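Local coordinates for GEO10716p1 (Drosophila melanogaster, PDB 7BTG), which probably removes phosphate from phosphoarginine residues of proteins, as an arginine phosphatase of the low molecular weight protein tyrosine phosphatase family, at residues Glu18-Lys22 against Trp33-Ser37. The protein carries 1 engineered substitution. Residues are numbered along the deposited sequence; the frame is centred on the assembly and turned at random.
Sequences EAILK and WYVDS. With PO4 (phosphate ion), chain C.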
# COMPACT_ATOMS: atom_id res chain seq x y z
N GLU A 18 -4.58 0.17 1.84
CA GLU A 18 -5.24 1.44 2.10
C GLU A 18 -6.36 1.28 3.13
O GLU A 18 -6.45 2.05 4.08
CB GLU A 18 -5.81 2.02 0.82
CG GLU A 18 -6.57 3.31 1.07
CD GLU A 18 -7.20 3.83 -0.20
OE1 GLU A 18 -6.86 3.30 -1.27
OE2 GLU A 18 -8.02 4.77 -0.12
N ALA A 19 -7.21 0.27 2.94
CA ALA A 19 -8.35 0.10 3.83
C ALA A 19 -7.91 -0.34 5.22
O ALA A 19 -8.49 0.10 6.23
CB ALA A 19 -9.31 -0.93 3.22
N ILE A 20 -6.89 -1.20 5.30
CA ILE A 20 -6.37 -1.69 6.58
C ILE A 20 -5.83 -0.54 7.42
O ILE A 20 -6.16 -0.40 8.60
CB ILE A 20 -5.29 -2.75 6.34
CG1 ILE A 20 -5.93 -4.12 6.12
CG2 ILE A 20 -4.28 -2.76 7.49
CD1 ILE A 20 -4.97 -5.17 5.62
N LEU A 21 -4.98 0.29 6.82
CA LEU A 21 -4.39 1.39 7.56
C LEU A 21 -5.44 2.43 7.91
O LEU A 21 -5.38 3.05 8.97
CB LEU A 21 -3.27 2.04 6.75
CG LEU A 21 -2.61 3.19 7.51
CD1 LEU A 21 -2.07 2.62 8.81
CD2 LEU A 21 -1.52 3.89 6.70
N LYS A 22 -6.41 2.63 7.01
CA LYS A 22 -7.54 3.50 7.32
C LYS A 22 -8.26 3.04 8.58
O LYS A 22 -8.63 3.87 9.43
CB LYS A 22 -8.50 3.57 6.14
CG LYS A 22 -8.29 4.79 5.26
CD LYS A 22 -9.06 4.69 3.94
CE LYS A 22 -8.86 5.97 3.12
NZ LYS A 22 -9.76 6.01 1.95
N TRP A 33 -4.48 12.14 9.52
CA TRP A 33 -3.97 11.12 8.63
C TRP A 33 -4.76 11.07 7.34
O TRP A 33 -5.99 11.20 7.34
CB TRP A 33 -4.00 9.75 9.29
CG TRP A 33 -2.84 9.51 10.22
CD1 TRP A 33 -2.59 10.16 11.40
CD2 TRP A 33 -1.78 8.57 10.05
NE1 TRP A 33 -1.44 9.68 11.97
CE2 TRP A 33 -0.92 8.70 11.16
CE3 TRP A 33 -1.48 7.63 9.07
CZ2 TRP A 33 0.22 7.92 11.31
CZ3 TRP A 33 -0.35 6.86 9.22
CH2 TRP A 33 0.49 7.01 10.33
N TYR A 34 -4.05 10.88 6.24
CA TYR A 34 -4.65 10.66 4.93
C TYR A 34 -3.97 9.46 4.27
O TYR A 34 -2.73 9.41 4.19
CB TYR A 34 -4.54 11.90 4.06
CG TYR A 34 -5.12 11.70 2.69
CD1 TYR A 34 -6.46 11.39 2.54
CD2 TYR A 34 -4.33 11.81 1.56
CE1 TYR A 34 -7.00 11.21 1.29
CE2 TYR A 34 -4.87 11.63 0.30
CZ TYR A 34 -6.21 11.32 0.18
OH TYR A 34 -6.76 11.13 -1.07
N VAL A 35 -4.76 8.51 3.81
CA VAL A 35 -4.28 7.26 3.25
C VAL A 35 -4.91 7.10 1.87
O VAL A 35 -6.10 7.38 1.70
CB VAL A 35 -4.60 6.06 4.16
CG1 VAL A 35 -3.95 4.79 3.64
CG2 VAL A 35 -4.16 6.35 5.59
N ASP A 36 -4.13 6.65 0.90
CA ASP A 36 -4.60 6.51 -0.47
C ASP A 36 -3.81 5.38 -1.13
O ASP A 36 -2.90 4.81 -0.54
CB ASP A 36 -4.46 7.84 -1.24
CG ASP A 36 -5.19 7.82 -2.58
OD1 ASP A 36 -4.85 8.64 -3.46
OD2 ASP A 36 -6.10 6.97 -2.75
N SER A 37 -4.15 5.07 -2.38
CA SER A 37 -3.36 4.07 -3.08
C SER A 37 -3.40 4.33 -4.59
O SER A 37 -4.28 5.04 -5.10
CB SER A 37 -3.81 2.64 -2.75
OG SER A 37 -5.12 2.35 -3.22
P PO4 C . -10.43 6.44 -2.04
O1 PO4 C . -10.65 7.34 -0.84
O2 PO4 C . -10.70 4.99 -1.69
O3 PO4 C . -11.38 6.85 -3.13
O4 PO4 C . -9.01 6.68 -2.55
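Two acids and a phosphate ion crowd together where helix 13-27 meets edge strand 34-39. Glu18 OE2 lies 3.9 Å from Asp36 OD2, and both carboxylates approach the ion. Nearby positive charges probably ease the repulsion. Lys22 NZ, one helical turn after Glu18, forms a 3.0 Å salt bridge with Glu18 OE2 and a weak 3.2 Å hydrogen bond to phosphate O1. Asp36 forms a salt bridge with Arg69, and His66 is also hydrogen-bonded to the ion, probably from the crystallisation liquor. Glu18 OE1 accepts a 2.8 Å hydrogen bond from Ser37 OG, tying helix to strand. Toward Trp33 the packing is apolar. Leu21 CD2 sits 3.8 Å from Val35 CG2 and 4.1 Å from Trp33 CZ3. Leu21 and Val35 both also touch Phe5 of strand 2-7. The axes of helix segment 18-22 and strand segment 34-37 run nearly antiparallel (169°) and approach to 7.9 Å. This is a crossover helix packed on its following strand in a beta-alpha-beta unit, the first of the low molecular weight phosphatase fold.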